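PDB 6MC8: DNA repair protein PprA from Deinococcus deserti, which is a radiation-induced DNA-binding protein that takes part in DNA damage repair and genome segregation and forms filaments. Local coordinates for residues L82-L87 with Y126-Q130; A165-T170 with R182-G187; K206-V211 with T296-A300. The protein carries 2 engineered substitutions. All coordinates share one frame; numbering follows the deposited sequence.

In the fold
The three contacts follow one another along the chain, each closing before the next opens. Contacts 1 and 2 are neighbours, with centres 19 Å apart, and they touch directly: Leu-85 CD1 of the loop 82-87 packs against Trp-184 CH2 of strand 179-186 at 4.2 Å. Contact 3, between two helices, lies across the chain's centre from both. Its centre is 27 Å from that of contact 1, with the nearest atoms about 14 Å apart, and 37 Å from that of contact 2, with the nearest atoms about 20 Å apart. Of the three, contact 2 alone is within reach of the second subunit of the dimer.

Contact 1: residues L82-L87 with Y126-Q130; sequences LGLLHL and YASMQ
Leu-84 and Leu-87, the ends of a type I turn closed by a bond from Leu-87 N to Leu-84 O, face a second type I turn, Ala-127 to Gln-130, in which Gln-130 N reaches Ala-127 O at 3.2 Å. Three leucines carry the side-chain packing. The fork of buried Leu-84 serves two partners: its CD1 approaches Tyr-126 CD1 at 3.9 Å, oblique to the ring, and its CD2 lies 3.7 Å from Met-129 CB. Leu-84 meets both of these side chains at about a right angle. On one side of it Leu-82 CD1 touches Tyr-126 CB at 3.8 Å; on the other, Leu-87 CD1 touches Met-129 SD, also at 3.8 Å. With SD anti to CA (chi2 174°), the sulfur of Met-129 stands away from the backbone and meets Leu-87 while CB meets Leu-84. A water forms a polar link between the segments. It donates to Met-129 O at 2.8 Å and lies in the plane of the His-86 ring, 3.1 Å from His-86 NE2. The same carbonyl accepts a bond from Trp-140 NE1, giving that oxygen two donors, while the His-86 ring meets that of Trp-140 and has Leu-87 CG over one face. The loop 82-87 connects helix 62-80 to strand 89-95. Tyr-126 meets His-77 edge-to-face and packs on Leu-73 of helix 62-80 and on Leu-105 of strand 100-107, whose Val-107 is touched by both Leu-87 and Met-129.

Contact 2: residues A165-T170 with R182-G187; sequences ARDFET and RTWRQG
Phe-168 and Arg-185 meet through both backbone and side chains. Arg-185 N bonds to Phe-168 O at 3.0 Å, whereas the return bond from Phe-168 N to Arg-185 O is weak. The Phe-168 ring, swung between its own backbone N and carbonyl carbon (chi1 72°), has Arg-185 N over one face and reaches Thr-183 CG2 with its CZ at 3.8 Å. Arg-185 CB lies 3.6 Å from Phe-168 CE1. Farther along, Thr-170 N donates to Thr-183 O at 2.8 Å, while Thr-183 N turns to the hydroxyl Thr-170 OG1 at 2.9 Å, a nearly straight bond (167°). A side chain thus takes the place of a backbone acceptor. Glu-169 CG rests 3.9 Å from Trp-184 CB in the non-hydrogen-bonded pair. In the second shell, carbonyls of Leu-161, Ile-162 and Gly-271 bind the Arg-185 guanidinium, the Glu-169 carboxylate accepts from Ile-142 N and Leu-143 N, and Arg-182 forms a salt bridge with Glu-193. Arg-166 NH1 bonds to Pro-144 O of the second subunit. The pairing is that of an antiparallel beta hairpin, strands 168-176 and 179-186, the first two strands of a four-stranded antiparallel sheet.

Contact 3: residues K206-V211 with T296-A300; sequences KAAWKV and TRRLA. Engineered in segment 206-211: Lys-206 (natural residue Asp), Lys-210 (natural residue Asp).
Ala-207 and Ala-300 mark the point where the backbones come nearest, their CA atoms 4.7 Å apart. The axes of the short helices 206-211 and 296-300 approach to 8.3 Å and cross at -69°. Apolar contacts dominate. Ala-207 CB rests against the other backbone, 3.6 Å from Ala-300 N, and touches Leu-299 CB at 3.6 Å. One helical turn later, Val-211 CG2 meets Ala-300 CB at 3.7 Å. Val-211 has CG1 anti to its backbone N (chi1 177°), which places CG2 beside that N and against Ala-300. The arrangement is a steeply crossed helix pair with alanines at the crossing: the lone methyl of each brings the other helix's backbone within van der Waals range. It joins helix 200-213 to helix 274-304, the long helix near the end of the chain, and Leu-299 extends the interface by packing on Ala-203 and Leu-204. Aliphatic contacts of a looser kind involve Lys-210, an engineered residue. Its CD lies 4.1 Å from Thr-296 CG2, and the two side chains meet at a slant. The same threonine methyl stands 4.0 Å from the carbonyl O of Lys-206, also engineered. Two polar groups are served within helix 274-304: Ala-300 N bonds to Thr-296 O, and Thr-296 OG1, beside its backbone N (chi1 -58°), bonds to Gln-292 O. That rotation puts CG2 anti to the N, toward helix 206-211. Among the charged groups, Arg-297 NH2 has a long, weak ion pair with Glu-290, while Lys-210 NZ and Arg-297 NE, of like sign and both on exposed residues, remain 6.8 Å apart.

Contact 1: residues L82-L87 with Y126-Q130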
loop_
_atom_site.group_PDB
_atom_site.type_symbol
_atom_site.label_atom_id
_atom_site.label_comp_id
_atom_site.label_asym_id
_atom_site.label_seq_id
_atom_site.Cartn_x
_atom_site.Cartn_y
_atom_site.Cartn_z
ATOM N N LEU A 82 8.078 -16.249 -15.868
ATOM C CA LEU A 82 8.702 -15.337 -16.808
ATOM C C LEU A 82 8.959 -13.965 -16.206
ATOM O O LEU A 82 9.621 -13.141 -16.840
ATOM C CB LEU A 82 7.829 -15.209 -18.057
ATOM C CG LEU A 82 7.543 -16.543 -18.749
ATOM C CD1 LEU A 82 6.634 -16.359 -19.948
ATOM C CD2 LEU A 82 8.816 -17.268 -19.137
ATOM N N GLY A 83 8.476 -13.709 -14.998
ATOM C CA GLY A 83 8.641 -12.405 -14.392
ATOM C C GLY A 83 7.652 -11.386 -14.904
ATOM O O GLY A 83 8.004 -10.212 -15.064
ATOM N N LEU A 84 6.417 -11.809 -15.167
ATOM C CA LEU A 84 5.387 -10.943 -15.718
ATOM C C LEU A 84 4.218 -10.806 -14.751
ATOM O O LEU A 84 3.080 -10.593 -15.165
ATOM C CB LEU A 84 4.912 -11.472 -17.068
ATOM C CG LEU A 84 6.018 -11.704 -18.099
ATOM C CD1 LEU A 84 5.456 -12.228 -19.411
ATOM C CD2 LEU A 84 6.860 -10.471 -18.314
ATOM N N LEU A 85 4.499 -10.933 -13.453
ATOM C CA LEU A 85 3.469 -10.842 -12.425
ATOM C C LEU A 85 2.982 -9.417 -12.210
ATOM O O LEU A 85 1.906 -9.221 -11.640
ATOM C CB LEU A 85 4.003 -11.424 -11.119
ATOM C CG LEU A 85 4.245 -12.929 -11.136
ATOM C CD1 LEU A 85 4.996 -13.380 -9.902
ATOM C CD2 LEU A 85 2.921 -13.645 -11.233
ATOM N N HIS A 86 3.751 -8.424 -12.647
ATOM C CA HIS A 86 3.327 -7.032 -12.634
ATOM C C HIS A 86 2.388 -6.694 -13.781
ATOM O O HIS A 86 1.834 -5.591 -13.802
ATOM C CB HIS A 86 4.549 -6.119 -12.690
ATOM C CG HIS A 86 5.311 -6.216 -13.971
ATOM N ND1 HIS A 86 6.142 -7.272 -14.264
ATOM C CD2 HIS A 86 5.372 -5.383 -15.035
ATOM C CE1 HIS A 86 6.674 -7.092 -15.457
ATOM N NE2 HIS A 86 6.225 -5.952 -15.946
ATOM N N LEU A 87 2.205 -7.603 -14.729
ATOM C CA LEU A 87 1.282 -7.432 -15.836
ATOM C C LEU A 87 0.023 -8.248 -15.575
ATOM O O LEU A 87 0.036 -9.234 -14.836
ATOM C CB LEU A 87 1.929 -7.867 -17.154
ATOM C CG LEU A 87 3.217 -7.147 -17.552
ATOM C CD1 LEU A 87 3.819 -7.775 -18.793
ATOM C CD2 LEU A 87 2.985 -5.665 -17.755
ATOM N N TYR A 126 6.298 -12.920 -25.027
ATOM C CA TYR A 126 6.464 -12.829 -23.582
ATOM C C TYR A 126 7.907 -12.525 -23.199
ATOM O O TYR A 126 8.159 -11.940 -22.140
ATOM C CB TYR A 126 5.995 -14.134 -22.942
ATOM C CG TYR A 126 4.497 -14.294 -22.894
ATOM C CD1 TYR A 126 3.666 -13.193 -22.761
ATOM C CD2 TYR A 126 3.912 -15.541 -23.064
ATOM C CE1 TYR A 126 2.302 -13.333 -22.731
ATOM C CE2 TYR A 126 2.542 -15.690 -23.051
ATOM C CZ TYR A 126 1.744 -14.584 -22.880
ATOM O OH TYR A 126 0.381 -14.724 -22.861
ATOM N N ALA A 127 8.867 -12.913 -24.041
ATOM C CA ALA A 127 10.271 -12.694 -23.711
ATOM C C ALA A 127 10.661 -11.233 -23.885
ATOM O O ALA A 127 11.546 -10.732 -23.184
ATOM C CB ALA A 127 11.168 -13.589 -24.565
ATOM N N SER A 128 9.996 -10.524 -24.801
ATOM C CA SER A 128 10.262 -9.104 -24.996
ATOM C C SER A 128 9.712 -8.242 -23.865
ATOM O O SER A 128 10.027 -7.051 -23.809
ATOM C CB SER A 128 9.689 -8.641 -26.334
ATOM O OG SER A 128 8.278 -8.676 -26.332
ATOM N N MET A 129 8.907 -8.813 -22.974
ATOM C CA MET A 129 8.389 -8.131 -21.804
ATOM C C MET A 129 9.266 -8.330 -20.576
ATOM O O MET A 129 9.020 -7.696 -19.547
ATOM C CB MET A 129 6.980 -8.644 -21.499
ATOM C CG MET A 129 6.005 -8.526 -22.645
ATOM S SD MET A 129 4.433 -9.299 -22.259
ATOM C CE MET A 129 3.641 -9.216 -23.850
ATOM N N GLN A 130 10.208 -9.255 -20.638
ATOM C CA GLN A 130 11.015 -9.617 -19.453
ATOM C C GLN A 130 12.212 -8.700 -19.226
ATOM O O GLN A 130 12.641 -8.056 -20.133
ATOM C CB GLN A 130 11.608 -11.009 -19.599
ATOM C CG GLN A 130 10.644 -12.124 -19.916
ATOM C CD GLN A 130 11.365 -13.445 -20.009
ATOM O OE1 GLN A 130 11.146 -14.345 -19.237
ATOM N NE2 GLN A 130 12.263 -13.571 -20.953
HETATM O O HOH W 1 7.138 -5.666 -18.940
#

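Contact 2: residues A165-T170 with R182-G187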
loop_
_atom_site.group_PDB
_atom_site.type_symbol
_atom_site.label_atom_id
_atom_site.label_comp_id
_atom_site.label_asym_id
_atom_site.label_seq_id
_atom_site.Cartn_x
_atom_site.Cartn_y
_atom_site.Cartn_z
ATOM N N ALA A 165 1.729 -5.089 8.468
ATOM C CA ALA A 165 1.842 -4.169 7.353
ATOM C C ALA A 165 0.711 -4.357 6.350
ATOM O O ALA A 165 -0.048 -5.326 6.380
ATOM C CB ALA A 165 3.192 -4.335 6.661
ATOM N N ARG A 166 0.612 -3.382 5.457
ATOM C CA ARG A 166 -0.189 -3.406 4.242
ATOM C C ARG A 166 0.669 -4.005 3.136
ATOM O O ARG A 166 1.438 -4.928 3.416
ATOM C CB ARG A 166 -0.703 -2.011 3.914
ATOM C CG ARG A 166 -1.680 -1.508 4.961
ATOM C CD ARG A 166 -1.967 -0.037 4.822
ATOM N NE ARG A 166 -2.803 0.452 5.913
ATOM C CZ ARG A 166 -4.107 0.671 5.823
ATOM N NH1 ARG A 166 -4.733 0.494 4.674
ATOM N NH2 ARG A 166 -4.776 1.107 6.877
ATOM N N ASP A 167 0.415 -3.622 1.882
ATOM C CA ASP A 167 1.202 -4.085 0.741
ATOM C C ASP A 167 2.704 -3.957 0.973
ATOM O O ASP A 167 3.202 -2.908 1.377
ATOM C CB ASP A 167 0.845 -3.305 -0.524
ATOM C CG ASP A 167 -0.596 -3.468 -0.930
ATOM O OD1 ASP A 167 -1.261 -4.394 -0.434
ATOM O OD2 ASP A 167 -1.048 -2.694 -1.793
ATOM N N PHE A 168 3.415 -5.059 0.757
ATOM C CA PHE A 168 4.864 -5.094 0.852
ATOM C C PHE A 168 5.361 -6.083 -0.190
ATOM O O PHE A 168 4.578 -6.848 -0.748
ATOM C CB PHE A 168 5.345 -5.487 2.263
ATOM C CG PHE A 168 5.118 -6.934 2.614
ATOM C CD1 PHE A 168 3.891 -7.364 3.083
ATOM C CD2 PHE A 168 6.151 -7.859 2.520
ATOM C CE1 PHE A 168 3.690 -8.693 3.408
ATOM C CE2 PHE A 168 5.946 -9.180 2.839
ATOM C CZ PHE A 168 4.717 -9.596 3.288
ATOM N N GLU A 169 6.653 -6.047 -0.473
ATOM C CA GLU A 169 7.174 -7.034 -1.441
ATOM C C GLU A 169 8.629 -7.271 -1.098
ATOM O O GLU A 169 9.323 -6.338 -0.860
ATOM C CB GLU A 169 7.145 -6.503 -2.867
ATOM C CG GLU A 169 7.742 -7.452 -3.859
ATOM C CD GLU A 169 7.674 -6.964 -5.274
ATOM O OE1 GLU A 169 7.113 -5.873 -5.495
ATOM O OE2 GLU A 169 8.182 -7.671 -6.166
ATOM N N THR A 170 9.036 -8.513 -1.019
ATOM C CA THR A 170 10.463 -8.800 -0.766
ATOM C C THR A 170 11.199 -9.027 -2.081
ATOM O O THR A 170 10.588 -9.320 -3.096
ATOM C CB THR A 170 10.718 -9.947 0.206
ATOM O OG1 THR A 170 10.384 -11.168 -0.414
ATOM C CG2 THR A 170 9.918 -9.856 1.470
ATOM N N ARG A 182 10.492 -15.267 -2.758
ATOM C CA ARG A 182 10.066 -13.925 -2.395
ATOM C C ARG A 182 8.606 -13.943 -1.968
ATOM O O ARG A 182 7.836 -14.821 -2.359
ATOM C CB ARG A 182 10.279 -12.926 -3.540
ATOM C CG ARG A 182 9.532 -13.223 -4.819
ATOM C CD ARG A 182 9.939 -12.226 -5.877
ATOM N NE ARG A 182 9.376 -12.514 -7.187
ATOM C CZ ARG A 182 9.595 -11.771 -8.264
ATOM N NH1 ARG A 182 10.358 -10.697 -8.179
ATOM N NH2 ARG A 182 9.055 -12.101 -9.425
ATOM N N THR A 183 8.239 -12.958 -1.157
ATOM C CA THR A 183 6.931 -12.868 -0.527
ATOM C C THR A 183 6.378 -11.465 -0.727
ATOM O O THR A 183 7.107 -10.483 -0.577
ATOM C CB THR A 183 7.040 -13.209 0.974
ATOM O OG1 THR A 183 7.429 -14.580 1.125
ATOM C CG2 THR A 183 5.734 -12.958 1.719
ATOM N N TRP A 184 5.099 -11.368 -1.088
ATOM C CA TRP A 184 4.492 -10.060 -1.255
ATOM C C TRP A 184 3.020 -10.101 -0.872
ATOM O O TRP A 184 2.369 -11.145 -0.941
ATOM C CB TRP A 184 4.671 -9.547 -2.689
ATOM C CG TRP A 184 3.871 -10.231 -3.755
ATOM C CD1 TRP A 184 2.733 -9.770 -4.338
ATOM C CD2 TRP A 184 4.134 -11.506 -4.346
ATOM N NE1 TRP A 184 2.285 -10.659 -5.275
ATOM C CE2 TRP A 184 3.125 -11.740 -5.297
ATOM C CE3 TRP A 184 5.126 -12.475 -4.164
ATOM C CZ2 TRP A 184 3.084 -12.893 -6.073
ATOM C CZ3 TRP A 184 5.078 -13.618 -4.933
ATOM C CH2 TRP A 184 4.062 -13.821 -5.868
ATOM N N ARG A 185 2.515 -8.948 -0.445
ATOM C CA ARG A 185 1.098 -8.730 -0.196
ATOM C C ARG A 185 0.579 -7.667 -1.154
ATOM O O ARG A 185 1.223 -6.634 -1.344
ATOM C CB ARG A 185 0.834 -8.307 1.257
ATOM C CG ARG A 185 -0.624 -7.948 1.537
ATOM C CD ARG A 185 -0.919 -7.613 2.981
ATOM N NE ARG A 185 -0.913 -8.796 3.824
ATOM C CZ ARG A 185 -0.054 -9.005 4.807
ATOM N NH1 ARG A 185 0.866 -8.097 5.082
ATOM N NH2 ARG A 185 -0.121 -10.115 5.521
ATOM N N GLN A 186 -0.569 -7.932 -1.770
ATOM C CA GLN A 186 -1.279 -6.939 -2.564
ATOM C C GLN A 186 -2.729 -6.929 -2.105
ATOM O O GLN A 186 -3.496 -7.836 -2.441
ATOM C CB GLN A 186 -1.179 -7.229 -4.058
ATOM C CG GLN A 186 -1.740 -6.117 -4.910
ATOM C CD GLN A 186 -1.603 -6.392 -6.381
ATOM O OE1 GLN A 186 -1.158 -7.463 -6.783
ATOM N NE2 GLN A 186 -1.970 -5.420 -7.201
ATOM N N GLY A 187 -3.099 -5.910 -1.338
ATOM C CA GLY A 187 -4.434 -5.822 -0.789
ATOM C C GLY A 187 -4.658 -6.795 0.344
ATOM O O GLY A 187 -4.019 -6.695 1.393
HETATM O O HOH W 2 -2.636 -4.658 2.525
#

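Contact 3: residues K206-V211 with T296-A300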
loop_
_atom_site.group_PDB
_atom_site.type_symbol
_atom_site.label_atom_id
_atom_site.label_comp_id
_atom_site.label_asym_id
_atom_site.label_seq_id
_atom_site.Cartn_x
_atom_site.Cartn_y
_atom_site.Cartn_z
ATOM N N LYS A 206 17.535 -32.438 -19.298
ATOM C CA LYS A 206 17.348 -33.360 -18.184
ATOM C C LYS A 206 16.532 -34.572 -18.608
ATOM O O LYS A 206 16.757 -35.682 -18.116
ATOM C CB LYS A 206 16.679 -32.645 -17.011
ATOM C CG LYS A 206 17.553 -31.625 -16.323
ATOM C CD LYS A 206 16.784 -30.890 -15.249
ATOM C CE LYS A 206 16.490 -31.803 -14.076
ATOM N NZ LYS A 206 15.808 -31.104 -12.959
ATOM N N ALA A 207 15.581 -34.376 -19.521
ATOM C CA ALA A 207 14.818 -35.498 -20.050
ATOM C C ALA A 207 15.665 -36.352 -20.981
ATOM O O ALA A 207 15.470 -37.568 -21.067
ATOM C CB ALA A 207 13.583 -34.992 -20.782
ATOM N N ALA A 208 16.599 -35.728 -21.701
ATOM C CA ALA A 208 17.487 -36.486 -22.571
ATOM C C ALA A 208 18.460 -37.332 -21.762
ATOM O O ALA A 208 18.798 -38.447 -22.166
ATOM C CB ALA A 208 18.240 -35.542 -23.505
ATOM N N TRP A 209 18.910 -36.822 -20.612
ATOM C CA TRP A 209 19.762 -37.605 -19.723
ATOM C C TRP A 209 19.016 -38.794 -19.137
ATOM O O TRP A 209 19.608 -39.852 -18.910
ATOM C CB TRP A 209 20.323 -36.716 -18.611
ATOM C CG TRP A 209 21.066 -37.458 -17.522
ATOM C CD1 TRP A 209 20.614 -37.711 -16.264
ATOM C CD2 TRP A 209 22.374 -38.046 -17.601
ATOM N NE1 TRP A 209 21.554 -38.411 -15.551
ATOM C CE2 TRP A 209 22.644 -38.630 -16.351
ATOM C CE3 TRP A 209 23.340 -38.135 -18.605
ATOM C CZ2 TRP A 209 23.843 -39.291 -16.079
ATOM C CZ3 TRP A 209 24.525 -38.790 -18.335
ATOM C CH2 TRP A 209 24.767 -39.360 -17.084
ATOM N N LYS A 210 17.710 -38.646 -18.904
ATOM C CA LYS A 210 16.932 -39.737 -18.329
ATOM C C LYS A 210 16.738 -40.870 -19.331
ATOM O O LYS A 210 16.757 -42.048 -18.955
ATOM C CB LYS A 210 15.586 -39.211 -17.834
ATOM C CG LYS A 210 14.742 -40.253 -17.139
ATOM C CD LYS A 210 13.423 -39.699 -16.650
ATOM C CE LYS A 210 12.633 -40.778 -15.935
ATOM N NZ LYS A 210 12.216 -41.847 -16.879
ATOM N N VAL A 211 16.568 -40.537 -20.610
ATOM C CA VAL A 211 16.379 -41.565 -21.628
ATOM C C VAL A 211 17.690 -42.298 -21.894
ATOM O O VAL A 211 17.718 -43.529 -22.008
ATOM C CB VAL A 211 15.802 -40.943 -22.914
ATOM C CG1 VAL A 211 15.678 -41.977 -24.013
ATOM C CG2 VAL A 211 14.457 -40.333 -22.642
ATOM N N THR A 296 10.024 -33.717 -16.373
ATOM C CA THR A 296 11.110 -34.569 -16.841
ATOM C C THR A 296 10.581 -35.885 -17.403
ATOM O O THR A 296 11.104 -36.393 -18.398
ATOM C CB THR A 296 12.098 -34.800 -15.694
ATOM O OG1 THR A 296 12.582 -33.535 -15.235
ATOM C CG2 THR A 296 13.285 -35.625 -16.134
ATOM N N ARG A 297 9.498 -36.411 -16.830
ATOM C CA ARG A 297 8.937 -37.656 -17.345
ATOM C C ARG A 297 8.143 -37.433 -18.624
ATOM O O ARG A 297 8.200 -38.254 -19.544
ATOM C CB ARG A 297 8.052 -38.320 -16.294
ATOM C CG ARG A 297 8.802 -39.037 -15.211
ATOM C CD ARG A 297 7.843 -39.826 -14.351
ATOM N NE ARG A 297 6.959 -38.943 -13.606
ATOM C CZ ARG A 297 7.250 -38.447 -12.410
ATOM N NH1 ARG A 297 8.397 -38.757 -11.827
ATOM N NH2 ARG A 297 6.390 -37.646 -11.797
ATOM N N ARG A 298 7.401 -36.328 -18.707
ATOM C CA ARG A 298 6.538 -36.133 -19.867
ATOM C C ARG A 298 7.350 -35.716 -21.082
ATOM O O ARG A 298 6.961 -35.998 -22.219
ATOM C CB ARG A 298 5.433 -35.118 -19.554
ATOM C CG ARG A 298 5.865 -33.670 -19.398
ATOM C CD ARG A 298 4.729 -32.817 -18.866
ATOM N NE ARG A 298 3.598 -32.747 -19.780
ATOM C CZ ARG A 298 3.473 -31.847 -20.746
ATOM N NH1 ARG A 298 4.408 -30.928 -20.923
ATOM N NH2 ARG A 298 2.406 -31.862 -21.527
ATOM N N LEU A 299 8.499 -35.080 -20.863
ATOM C CA LEU A 299 9.374 -34.741 -21.975
ATOM C C LEU A 299 10.172 -35.952 -22.433
ATOM O O LEU A 299 10.454 -36.098 -23.625
ATOM C CB LEU A 299 10.305 -33.604 -21.573
ATOM C CG LEU A 299 9.684 -32.236 -21.340
ATOM C CD1 LEU A 299 10.699 -31.305 -20.723
ATOM C CD2 LEU A 299 9.216 -31.709 -22.630
ATOM N N ALA A 300 10.537 -36.832 -21.499
ATOM C CA ALA A 300 11.277 -38.036 -21.856
ATOM C C ALA A 300 10.404 -39.012 -22.633
ATOM O O ALA A 300 10.903 -39.767 -23.474
ATOM C CB ALA A 300 11.831 -38.700 -20.598
#